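Local coordinates for protein trehalose monomycolate transport factor A (Mycolicibacterium smegmatis MC2 155, PDB 6T84) that is required for MmpL3-dependent transport of trehalose monomycolate to the mycobacterial cell wall, and for growth and cell elongation, at residues H21-E26 / E60-F65; W102-I107 / D118-A123; V129-T134 / L166-Q171. One frame throughout, in Å; residues are numbered along the deposited sequence.

Overall arrangement
All three contacts lie in the part of the protein that is probably cytoplasmic, within the N-terminal domain that binds MmpL3. They follow one another along the chain without overlap. Interactions 1 and 2 sit on one large antiparallel sheet, near its outermost strands within the chain, 24-26 and 102-107. Their centres are 31 Å apart, on opposite sides of the chain's centre. Interaction 3 joins helices 126-134 and 159-175. It touches both others: Leu166 packs on His21, Val62 and Ile64 of interaction 1, and Ala132 and His133 pack on Ile107 of interaction 2. The helix pair thus lies between the two other contacts and touches both.

Interaction 1 (H21-E26 / E60-F65); sequences HGFDYE and EAVFIF
Phe23 reaches the strand 60-65 with the far end of its ring and touches Val62 and Ile64. The closest approach is Phe23 CZ to Val62 CG1, 4.0 Å, with Phe23 CE2 almost as near to the same methyl. Phe23 CE2 also lies 4.3 Å from Ile64 CD1. Both methyls meet the ring obliquely, and the Phe23 and Val62 side chains cross at about a right angle. Phe23 CG stands anti to its own carbonyl carbon (chi1 -65°), and this carries the ring toward the strand. His21 CB closes one face of the Phe23 ring, 3.4 Å above its plane and over its centre. On the inner side, Val62 and Ile64 are buried. Both also pack on Ile74 of strand 71-77, and Ile64 meets Trp17 of helix 10-21. The contact is looser toward the start of 21-26, where Phe23 itself is partly exposed and Gly22 lies at the surface. No hydrogen bond joins the two segments, whose nearest CA atoms, those of Phe23 and Val62, are 9.3 Å apart. Strand 52-57 lies between them in the sheet, and Phe23 also packs on its Val53. Gly22 has positive phi and ends helix 10-21 in a Schellman motif. The chain then enters edge strand 24-26. This is a helix-to-strand connection, with an aromatic side chain packed over the hydrophobic face of an antiparallel sheet.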
loop_
_atom_site.group_PDB
_atom_site.type_symbol
_atom_site.label_atom_id
_atom_site.label_comp_id
_atom_site.label_asym_id
_atom_site.label_seq_id
_atom_site.Cartn_x
_atom_site.Cartn_y
_atom_site.Cartn_z
ATOM N N HIS A 21 3.056 1.026 -19.160
ATOM C CA HIS A 21 1.806 0.519 -18.589
ATOM C C HIS A 21 0.567 1.178 -19.198
ATOM O O HIS A 21 -0.545 0.812 -18.805
ATOM C CB HIS A 21 1.845 0.734 -17.091
ATOM C CG HIS A 21 2.658 -0.305 -16.392
ATOM N ND1 HIS A 21 2.126 -1.529 -16.020
ATOM C CD2 HIS A 21 3.962 -0.338 -16.037
ATOM C CE1 HIS A 21 3.077 -2.276 -15.481
ATOM N NE2 HIS A 21 4.194 -1.569 -15.444
ATOM N N GLY A 22 0.724 2.167 -20.089
ATOM C CA GLY A 22 -0.442 2.905 -20.590
ATOM C C GLY A 22 -1.095 3.745 -19.513
ATOM O O GLY A 22 -2.308 4.062 -19.616
ATOM N N PHE A 23 -0.321 4.197 -18.532
ATOM C CA PHE A 23 -0.846 5.009 -17.441
ATOM C C PHE A 23 -0.510 6.481 -17.694
ATOM O O PHE A 23 0.469 6.773 -18.374
ATOM C CB PHE A 23 -0.181 4.576 -16.116
ATOM C CG PHE A 23 -0.504 3.174 -15.656
ATOM C CD1 PHE A 23 -1.574 2.434 -16.184
ATOM C CD2 PHE A 23 0.246 2.622 -14.613
ATOM C CE1 PHE A 23 -1.846 1.150 -15.683
ATOM C CE2 PHE A 23 -0.060 1.334 -14.072
ATOM C CZ PHE A 23 -1.080 0.599 -14.646
ATOM N N ASP A 24 -1.247 7.385 -17.069
ATOM C CA ASP A 24 -0.928 8.803 -17.212
ATOM C C ASP A 24 0.094 9.208 -16.166
ATOM O O ASP A 24 0.166 8.633 -15.077
ATOM C CB ASP A 24 -2.207 9.652 -17.019
ATOM C CG ASP A 24 -3.163 9.451 -18.170
ATOM O OD1 ASP A 24 -2.734 9.404 -19.339
ATOM O OD2 ASP A 24 -4.363 9.360 -17.924
ATOM N N TYR A 25 0.913 10.208 -16.504
ATOM C CA TYR A 25 1.938 10.744 -15.618
ATOM C C TYR A 25 1.652 12.221 -15.331
ATOM O O TYR A 25 1.345 13.006 -16.253
ATOM C CB TYR A 25 3.341 10.597 -16.231
ATOM C CG TYR A 25 4.429 11.252 -15.423
ATOM C CD1 TYR A 25 5.059 10.563 -14.396
ATOM C CD2 TYR A 25 4.792 12.576 -15.648
ATOM C CE1 TYR A 25 6.036 11.170 -13.628
ATOM C CE2 TYR A 25 5.768 13.186 -14.896
ATOM C CZ TYR A 25 6.391 12.466 -13.886
ATOM O OH TYR A 25 7.376 13.080 -13.122
ATOM N N GLU A 26 1.848 12.641 -14.080
ATOM C CA GLU A 26 1.819 14.059 -13.707
ATOM C C GLU A 26 2.979 14.346 -12.769
ATOM O O GLU A 26 3.245 13.557 -11.868
ATOM C CB GLU A 26 0.544 14.364 -12.853
ATOM C CG GLU A 26 -0.729 14.090 -13.556
ATOM C CD GLU A 26 -1.936 14.323 -12.662
ATOM O OE1 GLU A 26 -1.805 14.631 -11.460
ATOM O OE2 GLU A 26 -3.045 14.144 -13.166
ATOM N N GLU A 60 -9.692 -1.473 -12.038
ATOM C CA GLU A 60 -9.699 -0.772 -10.771
ATOM C C GLU A 60 -8.572 0.270 -10.781
ATOM O O GLU A 60 -7.439 -0.012 -11.206
ATOM C CB GLU A 60 -9.488 -1.743 -9.614
ATOM C CG GLU A 60 -10.675 -2.672 -9.414
ATOM C CD GLU A 60 -11.925 -1.970 -8.928
ATOM O OE1 GLU A 60 -11.866 -0.832 -8.431
ATOM O OE2 GLU A 60 -13.013 -2.592 -9.041
ATOM N N ALA A 61 -8.873 1.474 -10.285
ATOM C CA ALA A 61 -7.866 2.544 -10.264
ATOM C C ALA A 61 -6.634 2.142 -9.437
ATOM O O ALA A 61 -6.738 1.538 -8.357
ATOM C CB ALA A 61 -8.453 3.824 -9.659
ATOM N N VAL A 62 -5.460 2.520 -9.952
ATOM C CA VAL A 62 -4.210 2.386 -9.207
ATOM C C VAL A 62 -3.453 3.702 -9.347
ATOM O O VAL A 62 -3.375 4.274 -10.442
ATOM C CB VAL A 62 -3.362 1.178 -9.676
ATOM C CG1 VAL A 62 -2.850 1.351 -11.104
ATOM C CG2 VAL A 62 -2.159 0.947 -8.714
ATOM N N PHE A 63 -2.937 4.199 -8.236
ATOM C CA PHE A 63 -2.143 5.431 -8.203
ATOM C C PHE A 63 -0.775 5.144 -7.622
ATOM O O PHE A 63 -0.676 4.386 -6.655
ATOM C CB PHE A 63 -2.841 6.502 -7.351
ATOM C CG PHE A 63 -4.297 6.826 -7.809
ATOM C CD1 PHE A 63 -4.718 6.681 -9.135
ATOM C CD2 PHE A 63 -5.206 7.280 -6.920
ATOM C CE1 PHE A 63 -6.026 6.993 -9.571
ATOM C CE2 PHE A 63 -6.500 7.620 -7.331
ATOM C CZ PHE A 63 -6.904 7.474 -8.661
ATOM N N ILE A 64 0.279 5.676 -8.224
ATOM C CA ILE A 64 1.648 5.469 -7.762
ATOM C C ILE A 64 2.266 6.845 -7.631
ATOM O O ILE A 64 2.167 7.655 -8.560
ATOM C CB ILE A 64 2.434 4.611 -8.766
ATOM C CG1 ILE A 64 1.670 3.281 -9.007
ATOM C CG2 ILE A 64 3.861 4.338 -8.204
ATOM C CD1 ILE A 64 0.891 3.234 -10.310
ATOM N N PHE A 65 2.905 7.110 -6.496
ATOM C CA PHE A 65 3.408 8.473 -6.291
ATOM C C PHE A 65 4.489 8.453 -5.222
ATOM O O PHE A 65 4.634 7.476 -4.477
ATOM C CB PHE A 65 2.281 9.455 -5.906
ATOM C CG PHE A 65 1.464 8.984 -4.761
ATOM C CD1 PHE A 65 1.849 9.277 -3.444
ATOM C CD2 PHE A 65 0.341 8.192 -4.975
ATOM C CE1 PHE A 65 1.112 8.768 -2.345
ATOM C CE2 PHE A 65 -0.419 7.723 -3.888
ATOM C CZ PHE A 65 -0.038 8.018 -2.573
#

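Interaction 2 (W102-I107 / D118-A123); sequences WLLGAI and DAARRA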
loop_
_atom_site.group_PDB
_atom_site.type_symbol
_atom_site.label_atom_id
_atom_site.label_comp_id
_atom_site.label_asym_id
_atom_site.label_seq_id
_atom_site.Cartn_x
_atom_site.Cartn_y
_atom_site.Cartn_z
ATOM N N TRP A 102 -4.232 -2.633 16.824
ATOM C CA TRP A 102 -3.465 -3.435 17.774
ATOM C C TRP A 102 -2.687 -4.539 17.070
ATOM O O TRP A 102 -3.082 -5.035 16.007
ATOM C CB TRP A 102 -4.392 -4.095 18.791
ATOM C CG TRP A 102 -5.149 -3.102 19.538
ATOM C CD1 TRP A 102 -4.709 -2.367 20.603
ATOM C CD2 TRP A 102 -6.473 -2.693 19.277
ATOM N NE1 TRP A 102 -5.705 -1.531 21.050
ATOM C CE2 TRP A 102 -6.806 -1.722 20.256
ATOM C CE3 TRP A 102 -7.444 -3.100 18.360
ATOM C CZ2 TRP A 102 -8.038 -1.113 20.292
ATOM C CZ3 TRP A 102 -8.682 -2.479 18.407
ATOM C CH2 TRP A 102 -8.962 -1.493 19.356
ATOM N N LEU A 103 -1.603 -4.974 17.718
ATOM C CA LEU A 103 -0.809 -6.108 17.227
ATOM C C LEU A 103 -1.606 -7.409 17.292
ATOM O O LEU A 103 -2.023 -7.826 18.388
ATOM C CB LEU A 103 0.453 -6.245 18.051
ATOM C CG LEU A 103 1.398 -7.405 17.697
ATOM C CD1 LEU A 103 1.999 -7.280 16.315
ATOM C CD2 LEU A 103 2.480 -7.484 18.814
ATOM N N LEU A 104 -1.789 -8.055 16.135
ATOM C CA LEU A 104 -2.292 -9.427 16.080
ATOM C C LEU A 104 -1.176 -10.459 16.254
ATOM O O LEU A 104 -1.341 -11.427 17.013
ATOM C CB LEU A 104 -3.005 -9.647 14.736
ATOM C CG LEU A 104 -3.480 -11.100 14.493
ATOM C CD1 LEU A 104 -4.497 -11.558 15.548
ATOM C CD2 LEU A 104 -4.010 -11.349 13.078
ATOM N N GLY A 105 -0.047 -10.300 15.571
ATOM C CA GLY A 105 1.026 -11.275 15.746
ATOM C C GLY A 105 2.114 -11.081 14.695
ATOM O O GLY A 105 2.004 -10.244 13.797
ATOM N N ALA A 106 3.192 -11.819 14.850
ATOM C CA ALA A 106 4.299 -11.811 13.904
ATOM C C ALA A 106 4.085 -12.871 12.840
ATOM O O ALA A 106 3.572 -13.980 13.116
ATOM C CB ALA A 106 5.597 -12.155 14.610
ATOM N N ILE A 107 4.549 -12.568 11.622
ATOM C CA ILE A 107 4.677 -13.577 10.566
ATOM C C ILE A 107 6.005 -13.333 9.876
ATOM O O ILE A 107 6.131 -12.406 9.066
ATOM C CB ILE A 107 3.547 -13.562 9.527
ATOM C CG1 ILE A 107 2.161 -13.533 10.164
ATOM C CG2 ILE A 107 3.706 -14.776 8.567
ATOM C CD1 ILE A 107 1.011 -13.357 9.107
ATOM N N ASP A 118 -10.256 -10.245 15.469
ATOM C CA ASP A 118 -10.970 -11.435 15.022
ATOM C C ASP A 118 -11.071 -11.498 13.506
ATOM O O ASP A 118 -10.824 -12.546 12.900
ATOM C CB ASP A 118 -12.371 -11.465 15.651
ATOM C CG ASP A 118 -12.342 -11.916 17.103
ATOM O OD1 ASP A 118 -11.336 -12.546 17.506
ATOM O OD2 ASP A 118 -13.314 -11.639 17.838
ATOM N N ALA A 119 -11.430 -10.379 12.872
ATOM C CA ALA A 119 -11.506 -10.366 11.414
ATOM C C ALA A 119 -10.117 -10.591 10.799
ATOM O O ALA A 119 -9.971 -11.350 9.824
ATOM C CB ALA A 119 -12.094 -9.041 10.924
ATOM N N ALA A 120 -9.086 -9.945 11.357
ATOM C CA ALA A 120 -7.745 -10.108 10.808
ATOM C C ALA A 120 -7.254 -11.550 10.956
ATOM O O ALA A 120 -6.541 -12.071 10.084
ATOM C CB ALA A 120 -6.826 -9.127 11.503
ATOM N N ARG A 121 -7.603 -12.202 12.068
ATOM C CA ARG A 121 -7.287 -13.619 12.226
ATOM C C ARG A 121 -7.852 -14.436 11.082
ATOM O O ARG A 121 -7.178 -15.351 10.571
ATOM C CB ARG A 121 -7.890 -14.109 13.535
ATOM C CG ARG A 121 -6.947 -13.953 14.632
ATOM C CD ARG A 121 -7.275 -14.830 15.830
ATOM N NE ARG A 121 -6.487 -14.372 16.967
ATOM C CZ ARG A 121 -6.895 -13.417 17.798
ATOM N NH1 ARG A 121 -8.088 -12.864 17.631
ATOM N NH2 ARG A 121 -6.115 -13.032 18.798
ATOM N N ARG A 122 -9.100 -14.151 10.694
ATOM C CA ARG A 122 -9.717 -14.897 9.599
ATOM C C ARG A 122 -8.971 -14.682 8.291
ATOM O O ARG A 122 -8.796 -15.623 7.505
ATOM C CB ARG A 122 -11.182 -14.510 9.452
ATOM C CG ARG A 122 -12.037 -15.048 10.597
ATOM C CD ARG A 122 -13.543 -14.891 10.335
ATOM N NE ARG A 122 -13.898 -13.556 9.857
ATOM C CZ ARG A 122 -14.342 -12.567 10.631
ATOM N NH1 ARG A 122 -14.490 -12.769 11.942
ATOM N NH2 ARG A 122 -14.637 -11.379 10.091
ATOM N N ALA A 123 -8.505 -13.452 8.047
ATOM C CA ALA A 123 -7.723 -13.161 6.845
ATOM C C ALA A 123 -6.322 -13.757 6.895
ATOM O O ALA A 123 -5.704 -13.916 5.844
ATOM C CB ALA A 123 -7.634 -11.634 6.645
#
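Leu104, on outermost strand 102-107, faces Ala120 and Arg121 of helix 117-123. The CA atoms of Leu104 and Arg121 are 7.6 Å apart, the nearest across the two segments. A classic beta bulge places Leu104 and Gly105 opposite the single residue Val112 of strand 110-114. With CG turned away from the backbone N (chi1 175°), Leu104 sends both methyls toward the helix. Leu104 CD2 meets the buried part of the helix, 3.9 Å from Ala120 CB and 3.8 Å from the backbone Arg121 N. Leu104 CD1 takes the outer part, 3.5 Å from Arg121 CG. The same methyl sits over one face of the Arg121 guanidinium, 3.6 Å above the plane and displaced toward its rim. The extended Arg121 chain passes obliquely over Leu104. Within the helix, Arg121 NH1 forms a salt bridge with Asp118 OD1, 3.3 Å. Across the segments there is no hydrogen bond, so the contact is purely van der Waals. It therefore probably costs the arginine none of its polar bonding: the methyl lies over the guanidinium face, while NH1 keeps its salt bridge with Asp118.

Interaction 3 (V129-T134 / L166-Q171); sequences VTFAHT and LRTVRQ
Phe131 points its ring from helix 126-134 at Thr168 and Gln171, which lie one helical turn apart on helix 159-175. A chi1 of 177° swings the Phe131 ring out from its helix toward 166-171. The apolar contacts come first. Phe131 CZ lies 3.7 Å from Thr168 CG2, near the ring plane, and the two side chains cross at about a right angle. Phe131 CE1 is also 3.7 Å from Gln171 CB. The mixed contact is made by the amide: Gln171 OE1 comes to the ring edge, in plane, 3.7 Å from Phe131 CE1. The amide and ring planes are 83° apart. A carbonyl oxygen set at the edge of an aromatic ring meets its slightly positive C-H rim, which is probably mildly favourable. No hydrogen bond crosses between the segments. Several polar bonds run within the helices. Thr168 OG1 is hydrogen-bonded to Glu164 O, leaving the methyl to meet the ring. In the first helix, Val129 O is gripped from opposite faces of its plane by His133 N and His133 ND1; the imidazole bond is 3.1 Å long. On the sheet side, Val169 packs on Ile74, Leu76, Thr149 and Val151, while Ala132 meets Ile107. Phe131 thus fills the interface between two helices that pack on an antiparallel sheet, in a mixed alpha-and-beta, probably cytoplasmic domain whose fold is described as atypical.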
loop_
_atom_site.group_PDB
_atom_site.type_symbol
_atom_site.label_atom_id
_atom_site.label_comp_id
_atom_site.label_asym_id
_atom_site.label_seq_id
_atom_site.Cartn_x
_atom_site.Cartn_y
_atom_site.Cartn_z
ATOM N N VAL A 129 0.147 -16.289 5.398
ATOM C CA VAL A 129 1.460 -16.628 5.964
ATOM C C VAL A 129 2.496 -16.740 4.851
ATOM O O VAL A 129 3.600 -16.178 4.953
ATOM C CB VAL A 129 1.366 -17.927 6.791
ATOM C CG1 VAL A 129 2.780 -18.404 7.205
ATOM C CG2 VAL A 129 0.515 -17.661 8.041
ATOM N N THR A 130 2.169 -17.477 3.781
ATOM C CA THR A 130 3.141 -17.579 2.700
ATOM C C THR A 130 3.478 -16.200 2.145
ATOM O O THR A 130 4.654 -15.887 1.949
ATOM C CB THR A 130 2.615 -18.519 1.608
ATOM O OG1 THR A 130 2.361 -19.803 2.200
ATOM C CG2 THR A 130 3.593 -18.683 0.428
ATOM N N PHE A 131 2.461 -15.358 1.882
ATOM C CA PHE A 131 2.699 -14.021 1.349
ATOM C C PHE A 131 3.631 -13.193 2.249
ATOM O O PHE A 131 4.512 -12.480 1.754
ATOM C CB PHE A 131 1.335 -13.340 1.174
ATOM C CG PHE A 131 1.421 -11.908 0.684
ATOM C CD1 PHE A 131 1.787 -11.621 -0.622
ATOM C CD2 PHE A 131 1.162 -10.878 1.549
ATOM C CE1 PHE A 131 1.893 -10.287 -1.062
ATOM C CE2 PHE A 131 1.259 -9.541 1.121
ATOM C CZ PHE A 131 1.605 -9.261 -0.190
ATOM N N ALA A 132 3.393 -13.202 3.553
ATOM C CA ALA A 132 4.237 -12.395 4.443
ATOM C C ALA A 132 5.703 -12.816 4.377
ATOM O O ALA A 132 6.600 -11.995 4.600
ATOM C CB ALA A 132 3.761 -12.497 5.885
ATOM N N HIS A 133 5.936 -14.095 4.116
ATOM C CA HIS A 133 7.317 -14.565 3.925
ATOM C C HIS A 133 7.850 -14.317 2.512
ATOM O O HIS A 133 9.077 -14.164 2.342
ATOM C CB HIS A 133 7.359 -16.089 4.203
ATOM C CG HIS A 133 7.367 -16.410 5.651
ATOM N ND1 HIS A 133 6.266 -16.763 6.396
ATOM C CD2 HIS A 133 8.421 -16.503 6.485
ATOM C CE1 HIS A 133 6.649 -17.044 7.636
ATOM N NE2 HIS A 133 7.955 -16.905 7.700
ATOM N N THR A 134 6.999 -14.329 1.467
ATOM C CA THR A 134 7.497 -14.227 0.092
ATOM C C THR A 134 7.533 -12.814 -0.462
ATOM O O THR A 134 8.337 -12.533 -1.355
ATOM C CB THR A 134 6.688 -15.100 -0.879
ATOM O OG1 THR A 134 5.323 -14.725 -0.844
ATOM C CG2 THR A 134 6.739 -16.584 -0.498
ATOM N N LEU A 166 3.385 -3.395 -7.946
ATOM C CA LEU A 166 2.050 -3.627 -8.508
ATOM C C LEU A 166 1.601 -5.041 -8.225
ATOM O O LEU A 166 0.457 -5.253 -7.836
ATOM C CB LEU A 166 1.972 -3.375 -10.020
ATOM C CG LEU A 166 2.227 -1.974 -10.559
ATOM C CD1 LEU A 166 2.112 -2.055 -12.063
ATOM C CD2 LEU A 166 1.235 -0.974 -9.953
ATOM N N ARG A 167 2.485 -6.027 -8.419
ATOM C CA ARG A 167 2.085 -7.405 -8.138
ATOM C C ARG A 167 1.811 -7.608 -6.654
ATOM O O ARG A 167 0.888 -8.348 -6.280
ATOM C CB ARG A 167 3.158 -8.380 -8.631
ATOM C CG ARG A 167 2.791 -9.842 -8.459
ATOM C CD ARG A 167 1.518 -10.168 -9.213
ATOM N NE ARG A 167 1.691 -9.984 -10.652
ATOM C CZ ARG A 167 0.706 -10.058 -11.541
ATOM N NH1 ARG A 167 -0.531 -10.311 -11.146
ATOM N NH2 ARG A 167 0.963 -9.880 -12.829
ATOM N N THR A 168 2.622 -6.984 -5.788
ATOM C CA THR A 168 2.446 -7.155 -4.348
ATOM C C THR A 168 1.116 -6.561 -3.874
ATOM O O THR A 168 0.398 -7.193 -3.085
ATOM C CB THR A 168 3.636 -6.518 -3.642
ATOM O OG1 THR A 168 4.833 -7.214 -4.084
ATOM C CG2 THR A 168 3.533 -6.719 -2.079
ATOM N N VAL A 169 0.785 -5.334 -4.321
ATOM C CA VAL A 169 -0.451 -4.721 -3.853
ATOM C C VAL A 169 -1.656 -5.512 -4.330
ATOM O O VAL A 169 -2.645 -5.640 -3.602
ATOM C CB VAL A 169 -0.543 -3.207 -4.182
ATOM C CG1 VAL A 169 -0.858 -2.995 -5.652
ATOM C CG2 VAL A 169 -1.637 -2.576 -3.305
ATOM N N ARG A 170 -1.585 -6.052 -5.554
ATOM C CA ARG A 170 -2.669 -6.896 -6.070
ATOM C C ARG A 170 -2.819 -8.150 -5.227
ATOM O O ARG A 170 -3.935 -8.539 -4.889
ATOM C CB ARG A 170 -2.413 -7.245 -7.539
ATOM C CG ARG A 170 -2.322 -6.016 -8.497
ATOM C CD ARG A 170 -1.855 -6.441 -9.920
ATOM N NE ARG A 170 -2.895 -7.257 -10.548
ATOM C CZ ARG A 170 -2.810 -7.708 -11.797
ATOM N NH1 ARG A 170 -1.713 -7.454 -12.509
ATOM N NH2 ARG A 170 -3.806 -8.402 -12.324
ATOM N N GLN A 171 -1.709 -8.788 -4.875
ATOM C CA GLN A 171 -1.787 -9.999 -4.073
ATOM C C GLN A 171 -2.325 -9.706 -2.681
ATOM O O GLN A 171 -3.126 -10.481 -2.145
ATOM C CB GLN A 171 -0.375 -10.607 -4.002
ATOM C CG GLN A 171 0.078 -11.250 -5.318
ATOM C CD GLN A 171 1.605 -11.485 -5.394
ATOM O OE1 GLN A 171 2.373 -10.822 -4.688
ATOM N NE2 GLN A 171 2.042 -12.348 -6.309
#